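Local coordinates for protein Cwp19 (PDB 5OQ3) that acts as a glycoside hydrolase through its TIM-barrel domain, and is tentatively assigned N-acetylmuramoyl-L-alanine amidase activity as a whole protein, at residues Y170-I175 against N223-D228; A231-I236 against V240-S245; W278-L283 against K314-D319. One frame throughout, in Å; residues are numbered along the deposited sequence. Where two conformers were deposited one is given.

Contact 1 (Y170-I175 against N223-D228); sequences YIVDSI and NTLLRD
Two neighbouring outer helices of the TIM barrel, 165-181 and 214-236, meet here through Ile171 and Val172 on one and Leu225 and Asp228 on the other. The axes of the two short segments pass 9.9 Å apart and cross at -30°, with the helices running in broadly the same direction. Leu225 makes the reach. Its CG stands anti to the backbone N (chi1 176°), which carries CD1 across the gap to Ile171 CG2 at 3.8 Å. The two side chains cross at about a right angle, the leucine tip coming against the methyl branch of the isoleucine. Val172 sits one residue along and touches Leu225 more loosely, with its CG2 4.3 Å from Leu225 CD1. The same Val172 CG2 lies 3.8 Å from Asp228 CB, so the aspartate offers its methylene to the contact. Its carboxylate belongs to another pairing: Arg227 grips Asp228 OD1 side-on with NE (2.9 Å) and NH2 (3.0 Å), both from one face of the carboxylate. Tyr126 packs against both Ile171 and Leu225, while Val172 also rests on Val229 and Ser232 further along helix 214-236. Branched aliphatic residues suit such a seam because they fill it with methyl groups and bring no polar atom needing a partner. No hydrogen bond spans these two segments, and their cohesion is that of apolar packing.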
loop_
_atom_site.group_PDB
_atom_site.type_symbol
_atom_site.label_atom_id
_atom_site.label_comp_id
_atom_site.label_asym_id
_atom_site.label_seq_id
_atom_site.Cartn_x
_atom_site.Cartn_y
_atom_site.Cartn_z
ATOM N N TYR A 170 2.766 -17.993 -4.512
ATOM C CA TYR A 170 1.360 -17.680 -4.761
ATOM C C TYR A 170 1.128 -16.162 -4.884
ATOM O O TYR A 170 0.359 -15.725 -5.728
ATOM C CB TYR A 170 0.503 -18.285 -3.630
ATOM C CG TYR A 170 -0.769 -17.532 -3.280
ATOM C CD1 TYR A 170 -1.850 -17.507 -4.138
ATOM C CD2 TYR A 170 -0.881 -16.821 -2.088
ATOM C CE1 TYR A 170 -3.016 -16.812 -3.835
ATOM C CE2 TYR A 170 -2.032 -16.123 -1.755
ATOM C CZ TYR A 170 -3.087 -16.105 -2.639
ATOM O OH TYR A 170 -4.212 -15.368 -2.339
ATOM N N ILE A 171 1.750 -15.386 -4.018
ATOM C CA ILE A 171 1.631 -13.928 -4.128
ATOM C C ILE A 171 2.230 -13.420 -5.440
ATOM O O ILE A 171 1.589 -12.631 -6.158
ATOM C CB ILE A 171 2.171 -13.235 -2.895
ATOM C CG1 ILE A 171 1.338 -13.601 -1.662
ATOM C CG2 ILE A 171 2.212 -11.714 -3.098
ATOM C CD1 ILE A 171 2.039 -13.330 -0.354
ATOM N N VAL A 172 3.422 -13.911 -5.779
ATOM C CA VAL A 172 4.020 -13.551 -7.067
ATOM C C VAL A 172 3.078 -13.874 -8.232
ATOM O O VAL A 172 2.875 -13.065 -9.135
ATOM C CB VAL A 172 5.369 -14.218 -7.248
ATOM C CG1 VAL A 172 5.915 -14.077 -8.651
ATOM C CG2 VAL A 172 6.365 -13.656 -6.224
ATOM N N ASP A 173 2.540 -15.093 -8.209
ATOM C CA ASP A 173 1.667 -15.513 -9.288
ATOM C C ASP A 173 0.386 -14.696 -9.342
ATOM O O ASP A 173 -0.151 -14.450 -10.410
ATOM C CB ASP A 173 1.353 -17.022 -9.126
ATOM C CG ASP A 173 2.568 -17.929 -9.385
ATOM O OD1 ASP A 173 3.602 -17.451 -9.952
ATOM O OD2 ASP A 173 2.512 -19.131 -8.991
ATOM N N SER A 174 -0.120 -14.305 -8.171
ATOM C CA SER A 174 -1.332 -13.486 -8.104
ATOM C C SER A 174 -1.099 -12.107 -8.754
ATOM O O SER A 174 -1.948 -11.627 -9.513
ATOM C CB SER A 174 -1.754 -13.292 -6.647
ATOM O OG SER A 174 -2.236 -14.467 -5.999
ATOM N N ILE A 175 0.059 -11.528 -8.500
ATOM C CA ILE A 175 0.394 -10.267 -9.140
ATOM C C ILE A 175 0.685 -10.414 -10.627
ATOM O O ILE A 175 0.239 -9.583 -11.439
ATOM C CB ILE A 175 1.533 -9.622 -8.366
ATOM C CG1 ILE A 175 0.964 -9.267 -6.992
ATOM C CG2 ILE A 175 2.044 -8.397 -9.105
ATOM C CD1 ILE A 175 2.047 -9.067 -5.998
ATOM N N ASN A 223 11.798 -9.306 2.403
ATOM C CA ASN A 223 12.694 -8.886 1.338
ATOM C C ASN A 223 12.598 -9.783 0.123
ATOM O O ASN A 223 12.544 -9.291 -1.008
ATOM C CB ASN A 223 14.139 -8.911 1.817
ATOM C CG ASN A 223 14.452 -7.940 2.930
ATOM O OD1 ASN A 223 13.640 -7.091 3.312
ATOM N ND2 ASN A 223 15.668 -8.101 3.486
ATOM N N THR A 224 12.556 -11.090 0.318
ATOM C CA THR A 224 12.500 -12.083 -0.748
ATOM C C THR A 224 11.245 -11.943 -1.566
ATOM O O THR A 224 11.241 -12.121 -2.776
ATOM C CB THR A 224 12.544 -13.518 -0.134
ATOM O OG1 THR A 224 13.782 -13.705 0.552
ATOM C CG2 THR A 224 12.523 -14.565 -1.167
ATOM N N LEU A 225 10.125 -11.716 -0.897
ATOM C CA LEU A 225 8.862 -11.502 -1.592
ATOM C C LEU A 225 8.965 -10.289 -2.509
ATOM O O LEU A 225 8.643 -10.356 -3.695
ATOM C CB LEU A 225 7.687 -11.319 -0.624
ATOM C CG LEU A 225 6.386 -10.989 -1.353
ATOM C CD1 LEU A 225 5.922 -12.104 -2.281
ATOM C CD2 LEU A 225 5.332 -10.645 -0.322
ATOM N N LEU A 226 9.422 -9.170 -1.965
ATOM C CA LEU A 226 9.582 -7.973 -2.784
ATOM C C LEU A 226 10.478 -8.192 -3.977
ATOM O O LEU A 226 10.133 -7.820 -5.112
ATOM C CB LEU A 226 10.030 -6.766 -1.953
ATOM C CG LEU A 226 9.167 -6.372 -0.759
ATOM C CD1 LEU A 226 9.724 -5.117 -0.093
ATOM C CD2 LEU A 226 7.726 -6.217 -0.993
ATOM N N ARG A 227 11.635 -8.786 -3.733
ATOM C CA ARG A 227 12.561 -9.131 -4.806
ATOM C C ARG A 227 11.890 -9.935 -5.891
ATOM O O ARG A 227 12.057 -9.667 -7.086
ATOM C CB ARG A 227 13.740 -9.902 -4.212
ATOM C CG ARG A 227 14.800 -10.302 -5.200
ATOM C CD ARG A 227 15.715 -11.375 -4.608
ATOM N NE ARG A 227 14.971 -12.637 -4.487
ATOM C CZ ARG A 227 15.427 -13.734 -3.894
ATOM N NH1 ARG A 227 16.621 -13.711 -3.275
ATOM N NH2 ARG A 227 14.705 -14.864 -3.905
ATOM N N ASP A 228 11.178 -10.970 -5.488
ATOM C CA ASP A 228 10.607 -11.917 -6.451
ATOM C C ASP A 228 9.429 -11.312 -7.211
ATOM O O ASP A 228 9.244 -11.569 -8.377
ATOM C CB ASP A 228 10.149 -13.194 -5.728
ATOM C CG ASP A 228 11.326 -14.109 -5.286
ATOM O OD1 ASP A 228 12.507 -13.797 -5.603
ATOM O OD2 ASP A 228 10.976 -15.134 -4.663
#

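Contact 2 (A231-I236 against V240-S245); sequences ASIKSI and VVFGVS
Phe242, whose ring is the flat group of this contact, is met near its root by Ile233: the isoleucine CD1 lies 3.9 Å from Phe242 CB and 4.0 Å from Phe242 CD1, approaching the ring obliquely. Elsewhere the phenyl group meets the ring of Phe189 edge-to-face and touches Leu226, Val229 and Ile284. The setting is the beta-alpha-beta crossover of the TIM barrel, in which helix 214-236 packs on the outside before the chain turns back into strand 241-244, next to the parallel strand 186-189. Ile233 uses both of its branches. While CD1 goes to Phe242, its other branch, CG2, lies anti to the backbone N and meets Val240 CG1 at 3.7 Å, the two side chains crossing at about a right angle. Large apolar residues fit a helix face turned to the barrel wall, and beta-branched valines suit the extended chain entering the strand. Lys234, one residue on, contributes the polar link. Its chain bends at chi2 (-53°) and then runs extended, which brings the ammonium group to the residue just before the strand. Asp285 OD2 forms a salt bridge with NZ and also accepts from the backbone N of Phe242, tying the lysine to the neighbouring strand connection; a weak bond runs from NZ to Pro238 O. Another bond goes to the backbone: Lys234 NZ donates to Val240 O over 2.9 Å, at a C=O...N angle of 139° and tilted 33° from the carbonyl plane.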
loop_
_atom_site.group_PDB
_atom_site.type_symbol
_atom_site.label_atom_id
_atom_site.label_comp_id
_atom_site.label_asym_id
_atom_site.label_seq_id
_atom_site.Cartn_x
_atom_site.Cartn_y
_atom_site.Cartn_z
ATOM N N ALA A 231 11.049 -9.001 -9.793
ATOM C CA ALA A 231 11.607 -9.778 -10.904
ATOM C C ALA A 231 10.525 -10.308 -11.835
ATOM O O ALA A 231 10.697 -10.338 -13.052
ATOM C CB ALA A 231 12.465 -10.912 -10.376
ATOM N N SER A 232 9.416 -10.759 -11.263
ATOM C CA SER A 232 8.313 -11.277 -12.051
ATOM C C SER A 232 7.765 -10.184 -12.970
ATOM O O SER A 232 7.615 -10.348 -14.166
ATOM C CB SER A 232 7.211 -11.811 -11.123
ATOM O OG SER A 232 6.042 -12.100 -11.863
ATOM N N ILE A 233 7.483 -9.033 -12.377
ATOM C CA ILE A 233 6.975 -7.886 -13.129
ATOM C C ILE A 233 7.906 -7.566 -14.289
ATOM O O ILE A 233 7.449 -7.488 -15.461
ATOM C CB ILE A 233 6.762 -6.644 -12.247
ATOM C CG1 ILE A 233 5.721 -6.920 -11.211
ATOM C CG2 ILE A 233 6.412 -5.431 -13.112
ATOM C CD1 ILE A 233 5.716 -5.882 -10.094
ATOM N N LYS A 234 9.213 -7.485 -13.996
ATOM C CA LYS A 234 10.169 -7.044 -15.034
ATOM C C LYS A 234 10.282 -8.069 -16.147
ATOM O O LYS A 234 10.554 -7.692 -17.285
ATOM C CB LYS A 234 11.529 -6.762 -14.400
ATOM C CG LYS A 234 11.546 -5.614 -13.362
ATOM C CD LYS A 234 10.985 -4.254 -13.776
ATOM C CE LYS A 234 10.903 -3.275 -12.566
ATOM N NZ LYS A 234 10.416 -1.940 -13.036
ATOM N N SER A 235 10.079 -9.353 -15.831
ATOM C CA SER A 235 10.197 -10.386 -16.856
ATOM C C SER A 235 9.007 -10.370 -17.822
ATOM O O SER A 235 9.057 -10.983 -18.894
ATOM C CB SER A 235 10.251 -11.769 -16.178
ATOM O OG SER A 235 9.002 -12.160 -15.677
ATOM N N ILE A 236 7.925 -9.679 -17.466
ATOM C CA ILE A 236 6.733 -9.556 -18.283
ATOM C C ILE A 236 6.683 -8.180 -18.971
ATOM O O ILE A 236 6.612 -8.071 -20.189
ATOM C CB ILE A 236 5.450 -9.812 -17.448
ATOM C CG1 ILE A 236 5.499 -11.215 -16.826
ATOM C CG2 ILE A 236 4.216 -9.659 -18.300
ATOM C CD1 ILE A 236 4.547 -11.402 -15.652
ATOM N N VAL A 240 6.783 -1.445 -16.258
ATOM C CA VAL A 240 5.856 -1.333 -15.123
ATOM C C VAL A 240 6.666 -1.229 -13.865
ATOM O O VAL A 240 7.587 -2.010 -13.631
ATOM C CB VAL A 240 4.934 -2.571 -15.066
ATOM C CG1 VAL A 240 4.156 -2.609 -13.766
ATOM C CG2 VAL A 240 3.967 -2.511 -16.244
ATOM N N VAL A 241 6.324 -0.227 -13.056
ATOM C CA VAL A 241 7.076 0.059 -11.798
ATOM C C VAL A 241 6.504 -0.731 -10.616
ATOM O O VAL A 241 5.322 -1.061 -10.591
ATOM C CB VAL A 241 7.131 1.559 -11.501
ATOM C CG1 VAL A 241 7.809 2.273 -12.649
ATOM C CG2 VAL A 241 5.757 2.195 -11.241
ATOM N N PHE A 242 7.350 -0.969 -9.642
ATOM C CA PHE A 242 6.964 -1.639 -8.405
ATOM C C PHE A 242 7.371 -0.766 -7.225
ATOM O O PHE A 242 8.548 -0.363 -7.094
ATOM C CB PHE A 242 7.681 -2.992 -8.321
ATOM C CG PHE A 242 7.399 -3.754 -7.073
ATOM C CD1 PHE A 242 6.107 -3.984 -6.637
ATOM C CD2 PHE A 242 8.429 -4.252 -6.298
ATOM C CE1 PHE A 242 5.856 -4.670 -5.457
ATOM C CE2 PHE A 242 8.178 -4.965 -5.156
ATOM C CZ PHE A 242 6.904 -5.169 -4.717
ATOM N N GLY A 243 6.416 -0.501 -6.357
ATOM C CA GLY A 243 6.710 0.294 -5.178
ATOM C C GLY A 243 5.974 -0.174 -3.950
ATOM O O GLY A 243 4.976 -0.891 -4.020
ATOM N N VAL A 244 6.495 0.303 -2.804
ATOM C CA VAL A 244 5.936 -0.058 -1.521
ATOM C C VAL A 244 5.838 1.191 -0.680
ATOM O O VAL A 244 6.726 2.044 -0.676
ATOM C CB VAL A 244 6.858 -1.121 -0.803
ATOM C CG1 VAL A 244 6.322 -1.503 0.555
ATOM C CG2 VAL A 244 7.054 -2.329 -1.685
ATOM N N SER A 245 4.745 1.228 0.090
ATOM C CA SER A 245 4.498 2.282 1.043
ATOM C C SER A 245 4.534 1.734 2.472
ATOM O O SER A 245 3.515 1.237 2.974
ATOM C CB SER A 245 3.149 2.947 0.778
ATOM O OG SER A 245 2.846 3.991 1.661
#

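Contact 3 (W278-L283 against K314-D319); sequences WIKQGL and KGTNVD
The last turn of helix 275-280 lies beside the irregular chain at 314-319, with the CA atoms of Ile279 and Val318 6.5 Å apart, and it ends in a Schellman motif: Leu283 N bonds back to Trp278 O and Gly282 N to Ile279 O, with Gly282 at a positive phi (65°) that glycine adopts without strain. Ile279 CG2 meets Thr316 CG2 at 3.8 Å, the side chains crossing at about a right angle, and lies 4.3 Å from Val318 CG2. The end of Lys280 comes alongside the same threonine methyl, bringing Lys280 CE to 3.7 Å and NZ to 3.6 Å of Thr316 CG2. Two bends, at chi2 and chi3, curl the lysine into this position. Threonine suits its place because it is two-sided. With chi1 at 76°, its methyl faces the helix while OG1 accepts from Val318 N (3.1 Å, N-H...O 160°) and also bonds to Val313 O at the end of the preceding helix. An ST turn on one side and a Schellman motif on the other thus shape two adjacent helix-to-strand connections, which meet through apolar side-chain contacts and in a TIM barrel lie at the N-terminal ends of the strands.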
loop_
_atom_site.group_PDB
_atom_site.type_symbol
_atom_site.label_atom_id
_atom_site.label_comp_id
_atom_site.label_asym_id
_atom_site.label_seq_id
_atom_site.Cartn_x
_atom_site.Cartn_y
_atom_site.Cartn_z
ATOM N N TRP A 278 15.499 -2.787 1.514
ATOM C CA TRP A 278 14.824 -2.764 0.237
ATOM C C TRP A 278 15.485 -1.742 -0.671
ATOM O O TRP A 278 15.661 -1.969 -1.869
ATOM C CB TRP A 278 13.353 -2.410 0.381
ATOM C CG TRP A 278 12.563 -3.195 1.347
ATOM C CD1 TRP A 278 12.845 -4.409 1.901
ATOM C CD2 TRP A 278 11.289 -2.807 1.851
ATOM N NE1 TRP A 278 11.869 -4.774 2.771
ATOM C CE2 TRP A 278 10.877 -3.814 2.737
ATOM C CE3 TRP A 278 10.446 -1.692 1.637
ATOM C CZ2 TRP A 278 9.683 -3.719 3.450
ATOM C CZ3 TRP A 278 9.281 -1.615 2.323
ATOM C CH2 TRP A 278 8.874 -2.625 3.191
ATOM N N ILE A 279 15.785 -0.593 -0.128
ATOM C CA ILE A 279 16.406 0.492 -0.872
ATOM C C ILE A 279 17.818 0.126 -1.270
ATOM O O ILE A 279 18.191 0.239 -2.453
ATOM C CB ILE A 279 16.348 1.815 -0.062
ATOM C CG1 ILE A 279 14.908 2.286 0.110
ATOM C CG2 ILE A 279 17.217 2.902 -0.699
ATOM C CD1 ILE A 279 14.723 3.329 1.166
ATOM N N LYS A 280 18.603 -0.365 -0.340
ATOM C CA LYS A 280 20.000 -0.625 -0.617
ATOM C C LYS A 280 20.195 -1.744 -1.595
ATOM O O LYS A 280 21.132 -1.719 -2.373
ATOM C CB LYS A 280 20.750 -0.817 0.696
ATOM C CG LYS A 280 20.677 0.443 1.604
ATOM C CD LYS A 280 21.648 1.559 1.261
ATOM C CE LYS A 280 21.222 2.512 0.165
ATOM N NZ LYS A 280 22.455 3.095 -0.468
ATOM N N GLN A 281 19.336 -2.755 -1.551
ATOM C CA GLN A 281 19.395 -3.903 -2.480
ATOM C C GLN A 281 18.588 -3.694 -3.775
ATOM O O GLN A 281 18.603 -4.542 -4.668
ATOM C CB GLN A 281 18.945 -5.172 -1.788
ATOM C CG GLN A 281 19.876 -5.581 -0.671
ATOM C CD GLN A 281 19.379 -6.811 0.065
ATOM O OE1 GLN A 281 18.941 -7.789 -0.559
ATOM N NE2 GLN A 281 19.423 -6.760 1.419
ATOM N N GLY A 282 17.893 -2.568 -3.893
ATOM C CA GLY A 282 17.158 -2.271 -5.096
ATOM C C GLY A 282 16.013 -3.237 -5.355
ATOM O O GLY A 282 15.753 -3.669 -6.470
ATOM N N LEU A 283 15.276 -3.547 -4.297
ATOM C CA LEU A 283 14.198 -4.499 -4.365
ATOM C C LEU A 283 12.879 -3.856 -4.852
ATOM O O LEU A 283 11.906 -4.544 -5.113
ATOM C CB LEU A 283 13.923 -5.173 -3.005
ATOM C CG LEU A 283 15.158 -5.820 -2.360
ATOM C CD1 LEU A 283 14.776 -6.509 -1.076
ATOM C CD2 LEU A 283 15.863 -6.748 -3.315
ATOM N N LYS A 314 19.437 8.738 -1.241
ATOM C CA LYS A 314 20.475 9.471 -1.919
ATOM C C LYS A 314 21.467 8.472 -2.483
ATOM O O LYS A 314 21.845 7.515 -1.837
ATOM C CB LYS A 314 21.136 10.463 -0.922
ATOM C CG LYS A 314 22.028 11.487 -1.570
ATOM C CD LYS A 314 22.532 12.499 -0.543
ATOM C CE LYS A 314 23.805 13.171 -1.042
ATOM N NZ LYS A 314 24.259 14.256 -0.123
ATOM N N GLY A 315 21.845 8.680 -3.736
ATOM C CA GLY A 315 22.769 7.807 -4.417
ATOM C C GLY A 315 22.199 6.500 -4.914
ATOM O O GLY A 315 22.930 5.666 -5.382
ATOM N N THR A 316 20.886 6.300 -4.779
ATOM C CA THR A 316 20.235 5.094 -5.318
ATOM C C THR A 316 19.328 5.534 -6.462
ATOM O O THR A 316 19.102 6.727 -6.681
ATOM C CB THR A 316 19.345 4.365 -4.255
ATOM O OG1 THR A 316 18.113 5.083 -4.052
ATOM C CG2 THR A 316 20.052 4.216 -2.908
ATOM N N ASN A 317 18.779 4.560 -7.173
ATOM C CA ASN A 317 17.796 4.809 -8.196
ATOM C C ASN A 317 16.364 4.624 -7.708
ATOM O O ASN A 317 15.458 4.662 -8.497
ATOM C CB ASN A 317 18.046 3.888 -9.362
ATOM C CG ASN A 317 19.304 4.234 -10.103
ATOM O OD1 ASN A 317 19.658 5.400 -10.207
ATOM N ND2 ASN A 317 19.982 3.234 -10.629
ATOM N N VAL A 318 16.158 4.551 -6.379
ATOM C CA VAL A 318 14.810 4.387 -5.812
ATOM C C VAL A 318 14.134 5.754 -5.689
ATOM O O VAL A 318 14.660 6.680 -5.062
ATOM C CB VAL A 318 14.836 3.686 -4.438
ATOM C CG1 VAL A 318 13.422 3.597 -3.840
ATOM C CG2 VAL A 318 15.488 2.347 -4.581
ATOM N N ASP A 319 12.975 5.875 -6.324
ATOM C CA ASP A 319 12.193 7.098 -6.238
ATOM C C ASP A 319 11.469 7.209 -4.908
ATOM O O ASP A 319 10.776 6.281 -4.464
ATOM C CB ASP A 319 11.198 7.174 -7.413
ATOM C CG ASP A 319 11.854 7.237 -8.750
ATOM O OD1 ASP A 319 12.917 7.864 -8.917
ATOM O OD2 ASP A 319 11.253 6.640 -9.671
#

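Contacts 1 and 2 share helix 214-236, which in contact 1 leans on a neighbouring outer helix and in contact 2 on its own following strand. Contact 2 is the most buried of the three and combines apolar packing with a lysine bond to the backbone. Contacts 1 and 3 are only partly buried: neither has a hydrogen bond across its segments, although each has polar side-chain bonds within one segment. Contact 3 differs in joining a helix end and its cap to one loop. Side chains bridge all three: Leu226 of contact 1 touches both Val244 of contact 2 and Trp278 of contact 3, and Val244 packs on Trp278 in turn.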